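Long-range contacts in endonuclease V isoform X2 (Ciona intestinalis, PDB 6OZI), which recognises inosine in nucleic acid strands and cuts the strand near it by metal-ion-dependent hydrolysis, probably acting chiefly on RNA: residues V35-F41 and C56-Y62; Y69-T73 and E97-L101; K82-L86 and F121-R125. The protein carries 1 engineered substitution. All blocks are in the same frame, centred on the assembly; numbering follows the deposited sequence.

Contact 1. Residues V35-F41 and C56-Y62; sequences VKYVGGF and CMVVLSY
Strands 37-41 and 56-61 are the antiparallel arms of a beta hairpin, their axes 4.5 Å apart at 161°. Just ahead of the first arm, V35 (chi1 t) sets CG1 over one face of the Y62 ring (chi1 t), a CH-pi contact 4.0 Å from the centroid. K36 O accepts from Y62 N at 2.8 Å. Y37 (chi1 m) and S61 form a non-hydrogen-bonded pair whose side chains diverge, and Y37 CB lies 3.6 Å from V59 CG1. V38 and L60 bond both ways, V38 N to L60 O and L60 N to V38 O each 2.9 Å. G39 lies opposite V59. G40 bonds V58 likewise, G40 N to V58 O and V58 N to G40 O at 2.9 Å; a CB on G40 would clash with V58 CG2. F41 (chi1 t), opposite M57, meets F94 of helix 86-104 edge-to-face. The hairpin opens the RNase H-like sheet of the endonuclease V family. Main-chain bonds thus fix the register, while mostly apolar side chains pack on the helices covering the sheet.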
loop_
_atom_site.group_PDB
_atom_site.type_symbol
_atom_site.label_atom_id
_atom_site.label_comp_id
_atom_site.label_asym_id
_atom_site.label_seq_id
_atom_site.Cartn_x
_atom_site.Cartn_y
_atom_site.Cartn_z
ATOM N N VAL A 35 -25.029 -6.728 21.680
ATOM C CA VAL A 35 -24.384 -6.488 20.393
ATOM C C VAL A 35 -24.468 -7.753 19.547
ATOM O O VAL A 35 -23.822 -8.760 19.850
ATOM C CB VAL A 35 -22.932 -6.037 20.563
ATOM C CG1 VAL A 35 -22.327 -5.744 19.199
ATOM C CG2 VAL A 35 -22.873 -4.807 21.456
ATOM N N LYS A 36 -25.277 -7.706 18.489
ATOM C CA LYS A 36 -25.330 -8.758 17.484
ATOM C C LYS A 36 -24.670 -8.354 16.176
ATOM O O LYS A 36 -24.196 -9.223 15.440
ATOM C CB LYS A 36 -26.784 -9.161 17.201
ATOM C CG LYS A 36 -27.635 -9.346 18.450
ATOM C CD LYS A 36 -27.088 -10.425 19.371
ATOM C CE LYS A 36 -27.887 -10.500 20.658
ATOM N NZ LYS A 36 -27.175 -11.292 21.694
ATOM N N TYR A 37 -24.647 -7.058 15.866
ATOM C CA TYR A 37 -23.968 -6.538 14.692
ATOM C C TYR A 37 -23.257 -5.246 15.060
ATOM O O TYR A 37 -23.731 -4.480 15.903
ATOM C CB TYR A 37 -24.940 -6.259 13.540
ATOM C CG TYR A 37 -25.713 -7.466 13.071
ATOM C CD1 TYR A 37 -25.135 -8.406 12.222
ATOM C CD2 TYR A 37 -27.027 -7.670 13.480
ATOM C CE1 TYR A 37 -25.853 -9.515 11.793
ATOM C CE2 TYR A 37 -27.747 -8.775 13.056
ATOM C CZ TYR A 37 -27.158 -9.686 12.215
ATOM O OH TYR A 37 -27.875 -10.772 11.792
ATOM N N VAL A 38 -22.112 -5.014 14.417
ATOM C CA VAL A 38 -21.353 -3.776 14.546
ATOM C C VAL A 38 -21.220 -3.152 13.165
ATOM O O VAL A 38 -20.931 -3.847 12.184
ATOM C CB VAL A 38 -19.955 -4.002 15.158
ATOM C CG1 VAL A 38 -19.213 -2.678 15.274
ATOM C CG2 VAL A 38 -20.059 -4.683 16.512
ATOM N N GLY A 39 -21.426 -1.846 13.089
ATOM C CA GLY A 39 -21.329 -1.119 11.842
ATOM C C GLY A 39 -19.995 -0.412 11.680
ATOM O O GLY A 39 -19.297 -0.108 12.655
ATOM N N GLY A 40 -19.632 -0.187 10.416
ATOM C CA GLY A 40 -18.515 0.664 10.085
ATOM C C GLY A 40 -18.934 1.663 9.024
ATOM O O GLY A 40 -19.921 1.474 8.312
ATOM N N PHE A 41 -18.171 2.747 8.939
ATOM C CA PHE A 41 -18.433 3.779 7.948
ATOM C C PHE A 41 -17.137 4.520 7.682
ATOM O O PHE A 41 -16.386 4.810 8.614
ATOM C CB PHE A 41 -19.508 4.764 8.411
ATOM C CG PHE A 41 -19.539 6.037 7.617
ATOM C CD1 PHE A 41 -20.255 6.114 6.436
ATOM C CD2 PHE A 41 -18.842 7.157 8.046
ATOM C CE1 PHE A 41 -20.285 7.288 5.702
ATOM C CE2 PHE A 41 -18.865 8.335 7.312
ATOM C CZ PHE A 41 -19.590 8.400 6.142
ATOM N N CYS A 56 -18.681 4.598 2.381
ATOM C CA CYS A 56 -18.958 3.177 2.533
ATOM C C CYS A 56 -19.495 2.911 3.929
ATOM O O CYS A 56 -18.976 3.441 4.919
ATOM C CB CYS A 56 -17.709 2.314 2.297
ATOM S SG CYS A 56 -17.957 0.531 2.601
ATOM N N MET A 57 -20.530 2.082 4.000
ATOM C CA MET A 57 -21.048 1.605 5.274
ATOM C C MET A 57 -21.072 0.087 5.222
ATOM O O MET A 57 -21.467 -0.497 4.206
ATOM C CB MET A 57 -22.445 2.173 5.566
ATOM C CG MET A 57 -23.090 1.631 6.837
ATOM S SD MET A 57 -24.495 2.620 7.425
ATOM C CE MET A 57 -23.689 4.107 8.038
ATOM N N VAL A 58 -20.610 -0.546 6.300
ATOM C CA VAL A 58 -20.553 -1.996 6.402
ATOM C C VAL A 58 -21.253 -2.412 7.685
ATOM O O VAL A 58 -21.378 -1.632 8.632
ATOM C CB VAL A 58 -19.105 -2.532 6.401
ATOM C CG1 VAL A 58 -18.426 -2.277 5.060
ATOM C CG2 VAL A 58 -18.311 -1.893 7.533
ATOM N N VAL A 59 -21.733 -3.653 7.700
ATOM C CA VAL A 59 -22.231 -4.284 8.914
ATOM C C VAL A 59 -21.598 -5.663 9.022
ATOM O O VAL A 59 -21.694 -6.470 8.086
ATOM C CB VAL A 59 -23.767 -4.399 8.945
ATOM C CG1 VAL A 59 -24.215 -4.995 10.274
ATOM C CG2 VAL A 59 -24.423 -3.043 8.736
ATOM N N LEU A 60 -20.974 -5.932 10.169
ATOM C CA LEU A 60 -20.358 -7.212 10.486
ATOM C C LEU A 60 -21.076 -7.831 11.675
ATOM O O LEU A 60 -21.512 -7.127 12.589
ATOM C CB LEU A 60 -18.868 -7.059 10.829
ATOM C CG LEU A 60 -17.866 -6.818 9.697
ATOM C CD1 LEU A 60 -18.060 -5.457 9.043
ATOM C CD2 LEU A 60 -16.446 -6.960 10.217
ATOM N N SER A 61 -21.193 -9.155 11.665
ATOM C CA SER A 61 -21.790 -9.834 12.802
ATOM C C SER A 61 -20.872 -9.742 14.013
ATOM O O SER A 61 -19.657 -9.582 13.888
ATOM C CB SER A 61 -22.083 -11.298 12.473
ATOM O OG SER A 61 -20.906 -11.975 12.073
ATOM N N TYR A 62 -21.474 -9.830 15.193
ATOM C CA TYR A 62 -20.729 -9.818 16.444
ATOM C C TYR A 62 -21.117 -11.048 17.249
ATOM O O TYR A 62 -22.306 -11.309 17.433
ATOM C CB TYR A 62 -21.014 -8.547 17.250
ATOM C CG TYR A 62 -20.066 -8.347 18.414
ATOM C CD1 TYR A 62 -20.236 -9.038 19.608
ATOM C CD2 TYR A 62 -19.000 -7.464 18.316
ATOM C CE1 TYR A 62 -19.353 -8.866 20.671
ATOM C CE2 TYR A 62 -18.118 -7.279 19.365
ATOM C CZ TYR A 62 -18.301 -7.980 20.543
ATOM O OH TYR A 62 -17.426 -7.789 21.585
#

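Contact 2. Residues Y69-T73 and E97-L101; sequences YMNTT and ELQLL. With K (potassium ion), chain E.
Y69, E97 and L101 make most of this junction, where strand 69-73 of the sheet meets helix 97-101 at an axis distance of 9.9 Å and an angle of 136°; N71 and E97 have the nearest CA atoms, 7.7 Å apart. Y69 (chi1 t, chi2 -88°) points toward the helix, and L101 (chi1 t, chi2 p) drops CD1 almost squarely onto its ring, 3.5 Å from the centroid and 2° off the normal, a CH-pi contact. The phenol end is tied in by water 1, which accepts from Y69 OH at a short 2.4 Å and donates to E97 O at 2.9 Å and E97 OE1 at 3.0 Å. E97 (chi1 m, chi2 m) curls its carboxylate back to the strand: OE1 accepts from N71 ND2 at 3.0 Å, OE2 from T73 OG1 at 2.7 Å, and OE2 also bonds S55 OG on the neighbouring strand. N71 (chi1 t) turns its other amide atom outward, so that N71 OD1 and T72 O each bind the potassium ion at 2.8 Å, with waters 2, 3 and 4 completing the modelled shell. This is helix-on-sheet packing of the RNase H-like fold, about 11 Å from the nucleic acid at its nearest atom. One inward carboxylate therefore gathers donors from two strands, and N71 couples this polar network to the metal site.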
loop_
_atom_site.group_PDB
_atom_site.type_symbol
_atom_site.label_atom_id
_atom_site.label_comp_id
_atom_site.label_asym_id
_atom_site.label_seq_id
_atom_site.Cartn_x
_atom_site.Cartn_y
_atom_site.Cartn_z
ATOM N N TYR A 69 -23.130 -6.882 5.471
ATOM C CA TYR A 69 -23.665 -5.797 4.658
ATOM C C TYR A 69 -22.531 -4.888 4.211
ATOM O O TYR A 69 -21.605 -4.619 4.976
ATOM C CB TYR A 69 -24.711 -4.986 5.432
ATOM C CG TYR A 69 -25.266 -3.770 4.699
ATOM C CD1 TYR A 69 -24.639 -2.526 4.788
ATOM C CD2 TYR A 69 -26.434 -3.859 3.949
ATOM C CE1 TYR A 69 -25.150 -1.415 4.141
ATOM C CE2 TYR A 69 -26.948 -2.755 3.298
ATOM C CZ TYR A 69 -26.304 -1.536 3.398
ATOM O OH TYR A 69 -26.829 -0.441 2.750
ATOM N N MET A 70 -22.613 -4.414 2.973
ATOM C CA MET A 70 -21.670 -3.426 2.472
ATOM C C MET A 70 -22.361 -2.580 1.414
ATOM O O MET A 70 -23.145 -3.096 0.613
ATOM C CB MET A 70 -20.412 -4.083 1.887
ATOM C CG MET A 70 -19.319 -3.095 1.473
ATOM S SD MET A 70 -19.501 -2.473 -0.218
ATOM C CE MET A 70 -18.739 -3.809 -1.143
ATOM N N ASN A 71 -22.076 -1.279 1.425
ATOM C CA ASN A 71 -22.527 -0.404 0.354
ATOM C C ASN A 71 -21.555 0.762 0.226
ATOM O O ASN A 71 -21.052 1.269 1.232
ATOM C CB ASN A 71 -23.957 0.108 0.592
ATOM C CG ASN A 71 -24.459 0.981 -0.549
ATOM O OD1 ASN A 71 -24.888 0.481 -1.591
ATOM N ND2 ASN A 71 -24.412 2.292 -0.353
ATOM N N THR A 72 -21.291 1.174 -1.015
ATOM C CA THR A 72 -20.487 2.355 -1.298
ATOM C C THR A 72 -21.314 3.326 -2.128
ATOM O O THR A 72 -22.183 2.915 -2.894
ATOM C CB THR A 72 -19.192 2.020 -2.060
ATOM O OG1 THR A 72 -19.518 1.446 -3.333
ATOM C CG2 THR A 72 -18.338 1.037 -1.274
ATOM N N THR A 73 -21.037 4.619 -1.977
ATOM C CA THR A 73 -21.797 5.653 -2.666
ATOM C C THR A 73 -20.849 6.723 -3.178
ATOM O O THR A 73 -20.047 7.258 -2.410
ATOM C CB THR A 73 -22.830 6.299 -1.734
ATOM O OG1 THR A 73 -23.580 5.279 -1.067
ATOM C CG2 THR A 73 -23.781 7.180 -2.524
ATOM N N GLU A 97 -25.849 6.985 4.010
ATOM C CA GLU A 97 -25.577 5.550 4.100
ATOM C C GLU A 97 -26.498 4.887 5.114
ATOM O O GLU A 97 -27.045 3.811 4.852
ATOM C CB GLU A 97 -24.113 5.290 4.473
ATOM C CG GLU A 97 -23.081 5.633 3.401
ATOM C CD GLU A 97 -23.081 4.654 2.228
ATOM O OE1 GLU A 97 -23.836 3.660 2.253
ATOM O OE2 GLU A 97 -22.322 4.885 1.267
ATOM N N LEU A 98 -26.681 5.521 6.275
ATOM C CA LEU A 98 -27.504 4.950 7.334
ATOM C C LEU A 98 -28.943 4.793 6.875
ATOM O O LEU A 98 -29.575 3.760 7.117
ATOM C CB LEU A 98 -27.434 5.834 8.579
ATOM C CG LEU A 98 -28.226 5.356 9.795
ATOM C CD1 LEU A 98 -27.633 4.055 10.312
ATOM C CD2 LEU A 98 -28.236 6.417 10.885
ATOM N N GLN A 99 -29.492 5.833 6.239
ATOM C CA GLN A 99 -30.856 5.756 5.730
ATOM C C GLN A 99 -30.994 4.639 4.701
ATOM O O GLN A 99 -32.000 3.913 4.683
ATOM C CB GLN A 99 -31.253 7.113 5.146
ATOM C CG GLN A 99 -32.377 7.082 4.140
ATOM C CD GLN A 99 -32.850 8.482 3.758
ATOM O OE1 GLN A 99 -32.048 9.355 3.410
ATOM N NE2 GLN A 99 -34.162 8.686 3.784
ATOM N N LEU A 100 -29.990 4.488 3.829
ATOM C CA LEU A 100 -30.001 3.386 2.870
ATOM C C LEU A 100 -29.986 2.030 3.575
ATOM O O LEU A 100 -30.745 1.126 3.212
ATOM C CB LEU A 100 -28.809 3.522 1.926
ATOM C CG LEU A 100 -28.690 2.524 0.784
ATOM C CD1 LEU A 100 -29.980 2.446 0.009
ATOM C CD2 LEU A 100 -27.566 2.984 -0.115
ATOM N N LEU A 101 -29.130 1.870 4.586
ATOM C CA LEU A 101 -29.090 0.618 5.340
ATOM C C LEU A 101 -30.440 0.324 5.986
ATOM O O LEU A 101 -30.945 -0.803 5.913
ATOM C CB LEU A 101 -27.986 0.680 6.395
ATOM C CG LEU A 101 -27.966 -0.417 7.459
ATOM C CD1 LEU A 101 -27.700 -1.785 6.847
ATOM C CD2 LEU A 101 -26.924 -0.100 8.520
HETATM K K K E . -24.099 1.371 -4.168
HETATM O O HOH W 1 -25.822 1.664 3.349
HETATM O O HOH W 2 -25.271 3.980 -2.938
HETATM O O HOH W 3 -21.853 1.117 -5.660
HETATM O O HOH W 4 -22.211 -1.077 -3.388
#

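Contact 3. Residues K82-L86 and F121-R125; sequences KSSYL and FHIRR. With nucleotides of chain C; nucleotides of chain D.
Two turns meet here beside the inosine base: a type II turn over K82-Y85, with S84 at positive phi (80°) and Y85 N bonded to K82 O at 2.9 Å, and a type I turn over H122-R125, closed by R125 N to H122 O at 2.9 Å. The nearest CA atoms, S84 and H122, are 6.8 Å apart. H122 (chi1 t, chi2 -90°) extends its imidazole across the gap so that NE2 donates to S84 O at 3.0 Å, an oxygen also bonded by Q16. S84 (chi1 m) brings OG 3.6 Å from I123 CG2, and water 5 links S84 OG to I123 N, 2.9 Å from each. Y85 (chi1 m) and R124 (chi1 m, chi2 t, chi3 m) bring Y85 OH and R124 NH2 to 3.2 Å, while N13 and Q16 of helix 6-19 bond Y85 OH and R124 NE. R125 folds back (chi1 m, chi2 m), NH1 bonding H122 O at 2.9 Å. On the nucleic acid side, S84 N donates to N7 of inosine DI5 (chain C) at 2.8 Å and L86 N to its O6 at 3.3 Å; K82 NZ reaches O2 of DC21 of chain D at 2.5 Å. N7 is common to purines, but L86 N suits a 6-oxo group, not adenine's amino group; H122, through S84 O, probably steadies the turn.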
loop_
_atom_site.group_PDB
_atom_site.type_symbol
_atom_site.label_atom_id
_atom_site.label_comp_id
_atom_site.label_asym_id
_atom_site.label_seq_id
_atom_site.Cartn_x
_atom_site.Cartn_y
_atom_site.Cartn_z
ATOM N N LYS A 82 -10.327 19.164 8.196
ATOM C CA LYS A 82 -9.720 20.104 9.126
ATOM C C LYS A 82 -9.864 19.491 10.506
ATOM O O LYS A 82 -10.981 19.141 10.897
ATOM C CB LYS A 82 -10.418 21.465 9.055
ATOM C CG LYS A 82 -9.933 22.496 10.043
ATOM C CD LYS A 82 -8.594 23.057 9.627
ATOM C CE LYS A 82 -8.251 24.314 10.409
ATOM N NZ LYS A 82 -6.897 24.813 10.041
ATOM N N SER A 83 -8.751 19.304 11.216
ATOM C CA SER A 83 -8.824 18.658 12.520
ATOM C C SER A 83 -9.725 19.465 13.446
ATOM O O SER A 83 -9.726 20.700 13.416
ATOM C CB SER A 83 -7.431 18.489 13.134
ATOM O OG SER A 83 -6.813 19.740 13.354
ATOM N N SER A 84 -10.504 18.751 14.255
ATOM C CA SER A 84 -11.564 19.221 15.145
ATOM C C SER A 84 -12.871 19.481 14.395
ATOM O O SER A 84 -13.876 19.797 15.053
ATOM C CB SER A 84 -11.186 20.487 15.933
ATOM O OG SER A 84 -10.119 20.221 16.823
ATOM N N TYR A 85 -12.919 19.304 13.065
ATOM C CA TYR A 85 -14.118 19.585 12.276
ATOM C C TYR A 85 -14.436 18.463 11.286
ATOM O O TYR A 85 -15.092 18.701 10.267
ATOM C CB TYR A 85 -13.976 20.920 11.542
ATOM C CG TYR A 85 -13.675 22.059 12.484
ATOM C CD1 TYR A 85 -14.690 22.687 13.187
ATOM C CD2 TYR A 85 -12.366 22.490 12.692
ATOM C CE1 TYR A 85 -14.414 23.722 14.067
ATOM C CE2 TYR A 85 -12.080 23.527 13.571
ATOM C CZ TYR A 85 -13.103 24.132 14.256
ATOM O OH TYR A 85 -12.833 25.160 15.127
ATOM N N LEU A 86 -13.995 17.237 11.585
ATOM C CA LEU A 86 -14.236 16.095 10.704
ATOM C C LEU A 86 -15.728 15.843 10.507
ATOM O O LEU A 86 -16.164 15.395 9.425
ATOM C CB LEU A 86 -13.548 14.857 11.294
ATOM C CG LEU A 86 -13.712 13.497 10.616
ATOM C CD1 LEU A 86 -13.171 13.546 9.187
ATOM C CD2 LEU A 86 -13.020 12.402 11.419
ATOM N N PHE A 121 -13.139 12.623 22.954
ATOM C CA PHE A 121 -11.738 13.051 22.950
ATOM C C PHE A 121 -11.541 14.175 21.936
ATOM O O PHE A 121 -10.992 13.989 20.845
ATOM C CB PHE A 121 -10.854 11.843 22.649
ATOM C CG PHE A 121 -9.385 12.110 22.735
ATOM C CD1 PHE A 121 -8.897 13.273 23.305
ATOM C CD2 PHE A 121 -8.485 11.176 22.257
ATOM C CE1 PHE A 121 -7.530 13.502 23.386
ATOM C CE2 PHE A 121 -7.118 11.391 22.333
ATOM C CZ PHE A 121 -6.638 12.555 22.899
ATOM N N HIS A 122 -11.926 15.386 22.342
ATOM C CA HIS A 122 -12.057 16.492 21.405
ATOM C C HIS A 122 -12.009 17.796 22.186
ATOM O O HIS A 122 -12.434 17.850 23.343
ATOM C CB HIS A 122 -13.367 16.355 20.628
ATOM C CG HIS A 122 -13.596 17.416 19.599
ATOM N ND1 HIS A 122 -14.258 18.594 19.878
ATOM C CD2 HIS A 122 -13.314 17.449 18.275
ATOM C CE1 HIS A 122 -14.340 19.322 18.778
ATOM N NE2 HIS A 122 -13.778 18.649 17.791
ATOM N N ILE A 123 -11.487 18.849 21.542
ATOM C CA ILE A 123 -11.284 20.127 22.227
ATOM C C ILE A 123 -12.584 20.647 22.836
ATOM O O ILE A 123 -12.592 21.193 23.948
ATOM C CB ILE A 123 -10.652 21.161 21.278
ATOM C CG1 ILE A 123 -10.498 22.498 22.011
ATOM C CG2 ILE A 123 -11.464 21.290 19.986
ATOM C CD1 ILE A 123 -9.700 23.534 21.255
ATOM N N ARG A 124 -13.700 20.506 22.121
ATOM C CA ARG A 124 -14.998 20.899 22.650
ATOM C C ARG A 124 -15.870 19.687 22.975
ATOM O O ARG A 124 -17.096 19.806 23.036
ATOM C CB ARG A 124 -15.706 21.849 21.682
ATOM C CG ARG A 124 -15.147 23.286 21.684
ATOM C CD ARG A 124 -15.624 24.101 20.472
ATOM N NE ARG A 124 -15.185 23.522 19.201
ATOM C CZ ARG A 124 -14.020 23.779 18.606
ATOM N NH1 ARG A 124 -13.144 24.612 19.160
ATOM N NH2 ARG A 124 -13.727 23.192 17.453
ATOM N N ARG A 125 -15.249 18.524 23.191
ATOM C CA ARG A 125 -15.936 17.307 23.633
ATOM C C ARG A 125 -17.045 16.892 22.669
ATOM O O ARG A 125 -18.093 16.393 23.078
ATOM C CB ARG A 125 -16.488 17.476 25.049
ATOM C CG ARG A 125 -15.441 17.869 26.078
ATOM C CD ARG A 125 -14.299 16.850 26.151
ATOM N NE ARG A 125 -13.459 17.104 27.318
ATOM C CZ ARG A 125 -12.355 17.848 27.301
ATOM N NH1 ARG A 125 -11.936 18.406 26.166
ATOM N NH2 ARG A 125 -11.669 18.034 28.423
ATOM P P DI C 5 -4.687 15.063 13.379
ATOM O OP1 DI C 5 -3.342 14.396 13.285
ATOM O OP2 DI C 5 -5.093 15.703 12.074
ATOM O "O5'" DI C 5 -5.825 14.011 13.941
ATOM C "C5'" DI C 5 -5.460 12.962 14.802
ATOM C "C4'" DI C 5 -6.586 11.943 14.865
ATOM O "O4'" DI C 5 -7.880 12.676 15.509
ATOM C "C3'" DI C 5 -6.930 11.503 13.670
ATOM O "O3'" DI C 5 -7.278 10.045 13.699
ATOM C "C2'" DI C 5 -8.200 12.292 13.266
ATOM C "C1'" DI C 5 -8.846 12.650 14.619
ATOM N N9 DI C 5 -9.490 13.967 14.493
ATOM C C8 DI C 5 -9.133 15.214 14.146
ATOM N N7 DI C 5 -10.246 15.975 14.224
ATOM C C5 DI C 5 -11.254 15.208 14.606
ATOM C C6 DI C 5 -12.731 15.510 14.860
ATOM O O6 DI C 5 -13.166 16.599 14.713
ATOM N N1 DI C 5 -13.598 14.461 15.267
ATOM C C2 DI C 5 -13.093 13.130 15.437
ATOM N N3 DI C 5 -11.690 12.849 15.188
ATOM C C4 DI C 5 -10.785 13.946 14.768
ATOM P P DC D 21 -8.238 31.803 5.471
ATOM O OP1 DC D 21 -9.241 32.882 5.346
ATOM O OP2 DC D 21 -6.801 32.082 5.241
ATOM O "O5'" DC D 21 -8.334 31.156 6.931
ATOM C "C5'" DC D 21 -9.587 30.745 7.470
ATOM C "C4'" DC D 21 -9.369 29.757 8.606
ATOM O "O4'" DC D 21 -8.424 28.754 8.178
ATOM C "C3'" DC D 21 -8.756 30.352 9.865
ATOM O "O3'" DC D 21 -9.773 30.813 10.718
ATOM C "C2'" DC D 21 -8.032 29.166 10.488
ATOM C "C1'" DC D 21 -7.629 28.337 9.274
ATOM N N1 DC D 21 -6.193 28.470 8.910
ATOM C C2 DC D 21 -5.244 27.710 9.595
ATOM O O2 DC D 21 -5.623 26.950 10.494
ATOM N N3 DC D 21 -3.938 27.831 9.259
ATOM C C4 DC D 21 -3.574 28.664 8.281
ATOM N N4 DC D 21 -2.275 28.740 7.986
ATOM C C5 DC D 21 -4.526 29.450 7.566
ATOM C C6 DC D 21 -5.815 29.322 7.910
ATOM P P DA D 20 -3.562 28.833 3.579
ATOM O OP1 DA D 20 -3.098 28.460 2.224
ATOM O OP2 DA D 20 -3.277 30.187 4.105
ATOM O "O5'" DA D 20 -5.146 28.609 3.688
ATOM C "C5'" DA D 20 -6.048 29.420 2.952
ATOM C "C4'" DA D 20 -7.474 28.954 3.180
ATOM O "O4'" DA D 20 -7.502 27.506 3.157
ATOM C "C3'" DA D 20 -8.062 29.334 4.533
ATOM O "O3'" DA D 20 -8.681 30.627 4.467
ATOM C "C2'" DA D 20 -9.108 28.243 4.753
ATOM C "C1'" DA D 20 -8.505 27.030 4.037
ATOM N N9 DA D 20 -7.921 26.052 4.953
ATOM C C8 DA D 20 -7.553 26.258 6.256
ATOM N N7 DA D 20 -7.072 25.190 6.849
ATOM C C5 DA D 20 -7.135 24.210 5.869
ATOM C C6 DA D 20 -6.767 22.846 5.860
ATOM N N6 DA D 20 -6.247 22.213 6.918
ATOM N N1 DA D 20 -6.958 22.156 4.712
ATOM C C2 DA D 20 -7.479 22.793 3.653
ATOM N N3 DA D 20 -7.862 24.064 3.543
ATOM C C4 DA D 20 -7.658 24.726 4.694
HETATM O O HOH W 5 -10.015 18.363 19.097
HETATM O O HOH W 6 -10.551 24.482 17.645
#

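From the N terminus, contact 1 closes first, pairing 35-41 with 56-62 across 14 intervening residues, eight of them strand, in a hairpin that turns at 46-51. Contact 2 opens at 69-73, on the next strand; the two touch through probable backbone hydrogen bonds, V59 N to Y69 O and M57 N to N71 O, both 2.9 Å, so strands 52-61 and 67-76 are neighbours in one sheet. Before contact 2 closes at 97-101, contact 3 has opened at 82-86, and it closes at 121-125, beyond helix 86-104: these two loops cross. Contact 2 seats that helix on the edge strand, whereas contact 3 joins the loop leading into it to the loop after strand 112-116, its centre about 25 Å from that of contact 2.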